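Local coordinates for protein bacteriocin (Streptococcus pyogenes, PDB 2FU2) that is probably a bacteriocin immunity protein, thought to protect the streptococcal cell that makes it from its own or a related antimicrobial peptide, at residues S3-Y15 against I30-M42. Residues are numbered along the deposited sequence; the frame is centred on the assembly and turned at random.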
ATOM      1  N   SER A   3      10.520  -6.056  -7.128  1.00 33.66           N
ATOM      2  CA  SER A   3       9.728  -7.166  -7.702  1.00 32.68           C
ATOM      3  C   SER A   3       8.251  -7.174  -7.291  1.00 32.99           C
ATOM      4  O   SER A   3       7.836  -6.499  -6.304  1.00 33.10           O
ATOM      5  CB  SER A   3      10.341  -8.500  -7.277  1.00 32.36           C
ATOM      6  OG  SER A   3       9.872  -8.909  -5.995  1.00 32.08           O
ATOM      7  N   GLU A   4       7.461  -7.959  -8.023  1.00 32.36           N
ATOM      8  CA  GLU A   4       6.013  -8.078  -7.756  1.00 32.45           C
ATOM      9  C   GLU A   4       5.725  -8.581  -6.365  1.00 32.20           C
ATOM     10  O   GLU A   4       4.794  -8.074  -5.698  1.00 31.28           O
ATOM     11  CB  GLU A   4       5.326  -9.013  -8.745  1.00 33.37           C
ATOM     12  CG  GLU A   4       5.239  -8.491 -10.150  1.00 34.58           C
ATOM     13  CD  GLU A   4       4.388  -9.366 -11.016  1.00 32.93           C
ATOM     14  OE1 GLU A   4       4.364 -10.590 -10.806  1.00 35.92           O
ATOM     15  OE2 GLU A   4       3.724  -8.822 -11.901  1.00 34.49           O
ATOM     16  N   LYS A   5       6.515  -9.582  -5.938  1.00 31.50           N
ATOM     17  CA  LYS A   5       6.429 -10.130  -4.577  1.00 31.93           C
ATOM     18  C   LYS A   5       6.818  -9.183  -3.406  1.00 31.80           C
ATOM     19  O   LYS A   5       6.197  -9.220  -2.357  1.00 32.07           O
ATOM     20  CB  LYS A   5       7.221 -11.425  -4.524  1.00 31.69           C
ATOM     21  CG  LYS A   5       6.597 -12.517  -5.371  1.00 33.92           C
ATOM     22  CD  LYS A   5       7.699 -13.308  -6.058  1.00 42.01           C
ATOM     23  CE  LYS A   5       7.204 -14.643  -6.628  1.00 45.12           C
ATOM     24  NZ  LYS A   5       8.352 -15.361  -7.354  1.00 46.94           N
ATOM     25  N   GLU A   6       7.832  -8.343  -3.609  1.00 31.89           N
ATOM     26  CA  GLU A   6       8.297  -7.433  -2.575  1.00 33.15           C
ATOM     27  C   GLU A   6       7.186  -6.415  -2.341  1.00 32.40           C
ATOM     28  O   GLU A   6       6.908  -6.048  -1.194  1.00 32.83           O
ATOM     29  CB  GLU A   6       9.615  -6.731  -2.972  1.00 32.25           C
ATOM     30  CG  GLU A   6      10.753  -7.683  -3.100  1.00 34.75           C
ATOM     31  CD  GLU A   6      12.052  -7.111  -3.742  1.00 34.91           C
ATOM     32  OE1 GLU A   6      11.995  -6.492  -4.837  1.00 36.20           O
ATOM     33  OE2 GLU A   6      13.142  -7.339  -3.157  1.00 36.26           O
ATOM     34  N   ILE A   7       6.548  -5.961  -3.420  1.00 31.01           N
ATOM     35  CA  ILE A   7       5.445  -5.000  -3.275  1.00 30.52           C
ATOM     36  C   ILE A   7       4.220  -5.669  -2.593  1.00 30.86           C
ATOM     37  O   ILE A   7       3.578  -5.067  -1.695  1.00 30.45           O
ATOM     38  CB  ILE A   7       5.096  -4.344  -4.630  1.00 30.86           C
ATOM     39  CG1 ILE A   7       6.375  -3.687  -5.215  1.00 28.77           C
ATOM     40  CG2 ILE A   7       3.807  -3.372  -4.517  1.00 29.29           C
ATOM     41  CD1 ILE A   7       6.160  -2.944  -6.450  1.00 26.71           C
ATOM     42  N   LEU A   8       3.939  -6.908  -2.980  1.00 29.53           N
ATOM     43  CA  LEU A   8       2.830  -7.645  -2.390  1.00 30.42           C
ATOM     44  C   LEU A   8       3.088  -7.837  -0.897  1.00 30.67           C
ATOM     45  O   LEU A   8       2.197  -7.551  -0.068  1.00 30.46           O
ATOM     46  CB  LEU A   8       2.619  -8.974  -3.087  1.00 29.58           C
ATOM     47  CG  LEU A   8       1.437  -9.857  -2.617  1.00 33.32           C
ATOM     48  CD1 LEU A   8       0.026  -9.213  -2.659  1.00 29.74           C
ATOM     49  CD2 LEU A   8       1.399 -11.165  -3.466  1.00 32.50           C
ATOM     50  N   ASP A   9       4.319  -8.243  -0.538  1.00 29.74           N
ATOM     51  CA  ASP A   9       4.645  -8.365   0.862  1.00 30.28           C
ATOM     52  C   ASP A   9       4.552  -7.038   1.666  1.00 31.44           C
ATOM     53  O   ASP A   9       3.931  -7.010   2.773  1.00 32.46           O
ATOM     54  CB  ASP A   9       6.012  -9.014   1.049  1.00 30.14           C
ATOM     55  CG  ASP A   9       6.012 -10.498   0.690  1.00 29.09           C
ATOM     56  OD1 ASP A   9       4.919 -11.065   0.497  1.00 27.71           O
ATOM     57  OD2 ASP A   9       7.117 -11.080   0.588  1.00 25.74           O
ATOM     58  N   ALA A  10       5.149  -5.955   1.108  1.00 31.15           N
ATOM     59  CA  ALA A  10       4.975  -4.612   1.625  1.00 31.02           C
ATOM     60  C   ALA A  10       3.518  -4.193   1.828  1.00 30.56           C
ATOM     61  O   ALA A  10       3.194  -3.625   2.886  1.00 31.53           O
ATOM     62  CB  ALA A  10       5.730  -3.570   0.761  1.00 31.48           C
ATOM     63  N   LEU A  11       2.644  -4.444   0.860  1.00 29.30           N
ATOM     64  CA  LEU A  11       1.167  -4.286   1.106  1.00 28.21           C
ATOM     65  C   LEU A  11       0.671  -5.072   2.285  1.00 28.96           C
ATOM     66  O   LEU A  11      -0.176  -4.546   3.044  1.00 28.57           O
ATOM     67  CB  LEU A  11       0.332  -4.741  -0.073  1.00 25.99           C
ATOM     68  CG  LEU A  11       0.489  -3.713  -1.163  1.00 26.36           C
ATOM     69  CD1 LEU A  11       0.326  -4.282  -2.529  1.00 28.23           C
ATOM     70  CD2 LEU A  11      -0.527  -2.542  -0.927  1.00 23.50           C
ATOM     71  N   SER A  12       1.182  -6.301   2.472  1.00 30.21           N
ATOM     72  CA  SER A  12       0.631  -7.170   3.522  1.00 32.27           C
ATOM     73  C   SER A  12       1.065  -6.645   4.874  1.00 32.78           C
ATOM     74  O   SER A  12       0.297  -6.704   5.848  1.00 33.89           O
ATOM     75  CB  SER A  12       1.079  -8.630   3.374  1.00 32.80           C
ATOM     76  OG  SER A  12       0.520  -9.129   2.176  1.00 36.04           O
ATOM     77  N   LYS A  13       2.313  -6.169   4.914  1.00 32.76           N
ATOM     78  CA  LYS A  13       2.888  -5.540   6.097  1.00 32.25           C
ATOM     79  C   LYS A  13       2.076  -4.328   6.512  1.00 31.76           C
ATOM     80  O   LYS A  13       1.720  -4.185   7.667  1.00 33.11           O
ATOM     81  CB  LYS A  13       4.328  -5.130   5.846  1.00 30.82           C
ATOM     82  CG  LYS A  13       5.099  -4.973   7.187  1.00 34.05           C
ATOM     83  CD  LYS A  13       6.404  -4.247   7.031  1.00 36.49           C
ATOM     84  CE  LYS A  13       7.477  -5.160   7.283  1.00 40.28           C
ATOM     85  NZ  LYS A  13       6.965  -5.917   8.450  1.00 44.89           N
ATOM     86  N   VAL A  14       1.785  -3.450   5.568  1.00 31.54           N
ATOM     87  CA  VAL A  14       0.869  -2.325   5.830  1.00 31.65           C
ATOM     88  C   VAL A  14      -0.546  -2.784   6.298  1.00 32.99           C
ATOM     89  O   VAL A  14      -1.072  -2.333   7.354  1.00 34.08           O
ATOM     90  CB  VAL A  14       0.741  -1.409   4.581  1.00 30.90           C
ATOM     91  CG1 VAL A  14      -0.402  -0.451   4.744  1.00 28.99           C
ATOM     92  CG2 VAL A  14       2.073  -0.668   4.331  1.00 26.34           C
ATOM     93  N   TYR A  15      -1.143  -3.682   5.531  1.00 31.80           N
ATOM     94  CA  TYR A  15      -2.438  -4.276   5.908  1.00 32.26           C
ATOM     95  C   TYR A  15      -2.477  -4.773   7.368  1.00 32.94           C
ATOM     96  O   TYR A  15      -3.400  -4.480   8.067  1.00 32.33           O
ATOM     97  CB  TYR A  15      -2.792  -5.397   4.916  1.00 31.46           C
ATOM     98  CG  TYR A  15      -4.043  -6.169   5.238  1.00 31.16           C
ATOM     99  CD1 TYR A  15      -5.278  -5.730   4.792  1.00 28.73           C
ATOM    100  CD2 TYR A  15      -3.965  -7.387   5.915  1.00 30.38           C
ATOM    101  CE1 TYR A  15      -6.409  -6.397   5.108  1.00 30.81           C
ATOM    102  CE2 TYR A  15      -5.104  -8.118   6.210  1.00 31.63           C
ATOM    103  CZ  TYR A  15      -6.335  -7.615   5.805  1.00 31.61           C
ATOM    104  OH  TYR A  15      -7.479  -8.318   6.102  1.00 31.74           O
ATOM    105  N   ILE A  30      -6.350  -1.316   0.777  1.00 30.64           N
ATOM    106  CA  ILE A  30      -5.089  -2.093   0.700  1.00 31.37           C
ATOM    107  C   ILE A  30      -5.380  -3.553   0.308  1.00 31.99           C
ATOM    108  O   ILE A  30      -4.700  -4.162  -0.580  1.00 31.96           O
ATOM    109  CB  ILE A  30      -4.267  -2.015   2.046  1.00 32.17           C
ATOM    110  CG1 ILE A  30      -3.807  -0.560   2.352  1.00 30.21           C
ATOM    111  CG2 ILE A  30      -3.127  -3.097   2.073  1.00 31.03           C
ATOM    112  CD1 ILE A  30      -2.873   0.004   1.273  1.00 31.86           C
ATOM    113  N   PHE A  31      -6.443  -4.085   0.913  1.00 31.66           N
ATOM    114  CA  PHE A  31      -6.806  -5.450   0.687  1.00 31.03           C
ATOM    115  C   PHE A  31      -7.099  -5.662  -0.816  1.00 31.34           C
ATOM    116  O   PHE A  31      -6.719  -6.693  -1.402  1.00 30.65           O
ATOM    117  CB  PHE A  31      -7.985  -5.842   1.563  1.00 31.02           C
ATOM    118  CG  PHE A  31      -8.640  -7.105   1.114  1.00 34.04           C
ATOM    119  CD1 PHE A  31      -8.022  -8.332   1.327  1.00 32.56           C
ATOM    120  CD2 PHE A  31      -9.836  -7.060   0.395  1.00 37.08           C
ATOM    121  CE1 PHE A  31      -8.596  -9.521   0.860  1.00 33.22           C
ATOM    122  CE2 PHE A  31     -10.451  -8.262  -0.075  1.00 36.04           C
ATOM    123  CZ  PHE A  31      -9.811  -9.484   0.162  1.00 34.64           C
ATOM    124  N   GLU A  32      -7.753  -4.688  -1.441  1.00 30.46           N
ATOM    125  CA  GLU A  32      -8.156  -4.850  -2.818  1.00 30.89           C
ATOM    126  C   GLU A  32      -7.014  -4.726  -3.802  1.00 30.58           C
ATOM    127  O   GLU A  32      -6.947  -5.445  -4.763  1.00 30.85           O
ATOM    128  CB  GLU A  32      -9.245  -3.861  -3.179  1.00 29.54           C
ATOM    129  CG  GLU A  32     -10.532  -4.197  -2.547  1.00 34.48           C
ATOM    130  CD  GLU A  32     -11.726  -3.373  -3.072  1.00 42.53           C
ATOM    131  OE1 GLU A  32     -11.661  -2.873  -4.232  1.00 45.56           O
ATOM    132  OE2 GLU A  32     -12.741  -3.255  -2.330  1.00 43.47           O
ATOM    133  N   LEU A  33      -6.144  -3.759  -3.567  1.00 31.20           N
ATOM    134  CA  LEU A  33      -4.957  -3.583  -4.336  1.00 32.03           C
ATOM    135  C   LEU A  33      -4.072  -4.843  -4.222  1.00 32.30           C
ATOM    136  O   LEU A  33      -3.619  -5.392  -5.256  1.00 31.26           O
ATOM    137  CB  LEU A  33      -4.226  -2.308  -3.856  1.00 32.34           C
ATOM    138  CG  LEU A  33      -5.106  -1.047  -3.998  1.00 34.22           C
ATOM    139  CD1 LEU A  33      -4.479   0.295  -3.522  1.00 30.18           C
ATOM    140  CD2 LEU A  33      -5.564  -0.891  -5.464  1.00 37.60           C
ATOM    141  N   ALA A  34      -3.833  -5.323  -2.997  1.00 32.32           N
ATOM    142  CA  ALA A  34      -3.005  -6.562  -2.823  1.00 32.80           C
ATOM    143  C   ALA A  34      -3.650  -7.737  -3.548  1.00 34.90           C
ATOM    144  O   ALA A  34      -2.929  -8.520  -4.173  1.00 35.83           O
ATOM    145  CB  ALA A  34      -2.779  -6.898  -1.402  1.00 31.49           C
ATOM    146  N   SER A  35      -4.989  -7.864  -3.537  1.00 35.42           N
ATOM    147  CA  SER A  35      -5.621  -8.952  -4.281  1.00 35.87           C
ATOM    148  C   SER A  35      -5.454  -8.813  -5.779  1.00 36.21           C
ATOM    149  O   SER A  35      -5.324  -9.820  -6.484  1.00 36.00           O
ATOM    150  CB  SER A  35      -7.107  -9.061  -3.994  1.00 36.31           C
ATOM    151  OG  SER A  35      -7.295  -8.988  -2.586  1.00 41.98           O
ATOM    152  N   GLN A  36      -5.508  -7.586  -6.283  1.00 35.89           N
ATOM    153  CA  GLN A  36      -5.364  -7.389  -7.705  1.00 36.43           C
ATOM    154  C   GLN A  36      -3.951  -7.775  -8.142  1.00 36.18           C
ATOM    155  O   GLN A  36      -3.760  -8.419  -9.162  1.00 34.62           O
ATOM    156  CB  GLN A  36      -5.732  -5.959  -8.077  1.00 35.03           C
ATOM    157  CG  GLN A  36      -5.454  -5.627  -9.545  1.00 37.52           C
ATOM    158  CD  GLN A  36      -5.725  -4.131  -9.906  1.00 39.50           C
ATOM    159  OE1 GLN A  36      -5.331  -3.651 -11.002  1.00 41.50           O
ATOM    160  NE2 GLN A  36      -6.391  -3.397  -8.987  1.00 38.95           N
ATOM    161  N   LEU A  37      -2.967  -7.360  -7.354  1.00 36.69           N
ATOM    162  CA  LEU A  37      -1.568  -7.704  -7.566  1.00 38.03           C
ATOM    163  C   LEU A  37      -1.389  -9.208  -7.540  1.00 39.32           C
ATOM    164  O   LEU A  37      -0.877  -9.815  -8.482  1.00 39.39           O
ATOM    165  CB  LEU A  37      -0.719  -7.152  -6.431  1.00 36.53           C
ATOM    166  CG  LEU A  37       0.638  -6.528  -6.710  1.00 37.34           C
ATOM    167  CD1 LEU A  37       1.465  -6.486  -5.448  1.00 37.49           C
ATOM    168  CD2 LEU A  37       1.401  -7.208  -7.813  1.00 36.00           C
ATOM    169  N   GLU A  38      -1.780  -9.813  -6.440  1.00 40.87           N
ATOM    170  CA  GLU A  38      -1.661 -11.248  -6.353  1.00 43.83           C
ATOM    171  C   GLU A  38      -2.249 -11.940  -7.576  1.00 45.07           C
ATOM    172  O   GLU A  38      -1.632 -12.851  -8.140  1.00 45.44           O
ATOM    173  CB  GLU A  38      -2.352 -11.736  -5.115  1.00 44.14           C
ATOM    174  CG  GLU A  38      -1.962 -13.129  -4.757  1.00 47.95           C
ATOM    175  CD  GLU A  38      -2.322 -13.395  -3.329  1.00 53.32           C
ATOM    176  OE1 GLU A  38      -3.167 -12.619  -2.799  1.00 54.77           O
ATOM    177  OE2 GLU A  38      -1.764 -14.355  -2.743  1.00 55.94           O
ATOM    178  N   LYS A  39      -3.444 -11.508  -7.976  1.00 46.04           N
ATOM    179  CA  LYS A  39      -4.179 -12.136  -9.061  1.00 47.85           C
ATOM    180  C   LYS A  39      -3.508 -11.836 -10.405  1.00 47.67           C
ATOM    181  O   LYS A  39      -3.001 -12.747 -11.026  1.00 48.31           O
ATOM    182  CB  LYS A  39      -5.662 -11.718  -9.059  1.00 47.56           C
ATOM    183  CG  LYS A  39      -6.421 -12.006 -10.394  1.00 50.59           C
ATOM    184  CD  LYS A  39      -7.648 -11.048 -10.599  1.00 50.52           C
ATOM    185  CE  LYS A  39      -7.256  -9.538 -10.531  1.00 53.00           C
ATOM    186  NZ  LYS A  39      -8.326  -8.571 -10.056  1.00 53.35           N
ATOM    187  N   GLU A  40      -3.487 -10.574 -10.841  1.00 47.51           N
ATOM    188  CA  GLU A  40      -3.022 -10.204 -12.188  1.00 46.80           C
ATOM    189  C   GLU A  40      -1.527  -9.910 -12.273  1.00 45.49           C
ATOM    190  O   GLU A  40      -1.006  -9.779 -13.380  1.00 45.81           O
ATOM    191  CB  GLU A  40      -3.739  -8.940 -12.681  1.00 47.08           C
ATOM    192  CG  GLU A  40      -5.171  -9.075 -13.243  1.00 49.51           C
ATOM    193  CD  GLU A  40      -5.888  -7.696 -13.421  1.00 49.78           C
ATOM    194  OE1 GLU A  40      -5.239  -6.622 -13.284  1.00 51.51           O
ATOM    195  OE2 GLU A  40      -7.108  -7.696 -13.715  1.00 52.97           O
ATOM    196  N   GLY A  41      -0.833  -9.752 -11.148  1.00 43.17           N
ATOM    197  CA  GLY A  41       0.508  -9.158 -11.213  1.00 41.76           C
ATOM    198  C   GLY A  41       0.560  -7.617 -11.238  1.00 40.43           C
ATOM    199  O   GLY A  41      -0.450  -6.949 -11.127  1.00 39.95           O
HETATM  200  N   MSE A  42       1.758  -7.055 -11.378  1.00 39.72           N
HETATM  201  CA  MSE A  42       1.999  -5.605 -11.239  1.00 39.23           C
HETATM  202  C   MSE A  42       1.718  -4.884 -12.521  1.00 38.41           C
HETATM  203  O   MSE A  42       1.832  -5.437 -13.613  1.00 38.83           O
HETATM  204  CB  MSE A  42       3.468  -5.364 -10.854  1.00 39.80           C
HETATM  205  CG  MSE A  42       3.800  -4.010 -10.385  1.00 41.69           C
HETATM  206 SE   MSE A  42       2.816  -3.456  -8.740  1.00 52.14          SE
HETATM  207  CE  MSE A  42       2.314  -2.047  -9.404  1.00 38.31           C
TER
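Tyr15 meets Ile30 and Phe31 at one end of the helix pair: Ile30 CG2 sits at the edge of the tyrosine ring, near its plane, and Phe31 CB lies obliquely 3.9 Å from Tyr15 CE1. The two aromatic side chains run side by side in the same direction. On one face of the Phe31 ring, toward the rim, lies Ser35 OG, which also donates to Phe31 O. With CG anti to the backbone N (chi1 175°), the Tyr15 ring is carried out alongside Phe31.

Farther along, Leu8, Leu11, Ile30 and Leu37 pack around the small Ala34. Ile30 CG2 rests 3.4 Å from Leu11 O, using its beta branch close to the backbone. The single methyl of Ala34 lets Leu8 CD1 approach the backbone of helix 24-40, 3.4 Å from Ala34 O. Leu37 is a knob in the hole formed by Glu4, Ile7, Leu8 and Leu11; its CD1 lies 3.6 Å from Leu8 CB.

At the other end, the extended Glu4 side chain accepts a nearly straight bond from Met42 N to OE2 (2.7 Å), the donor lying 49° out of the carboxylate plane. Gly41, the first residue past helix 24-40 to leave helical angles, has positive phi, where a side chain would press on the preceding carbonyl; its CA lies beside Glu4 OE2. Met42, present as selenomethionine, is bent at chi2 and chi3, and its SE reaches Ile7 CD1 at 4.1 Å.

Ile30 also touches Leu53 of helix 44-60, and Leu11 touches Leu72 of helix 67-78. Nearly antiparallel neighbours (crossing angle -157°) joined by an apolar seam, in a strandless chain, are typical of an antiparallel helical bundle, as expected for an EntA_Immun-type immunity protein.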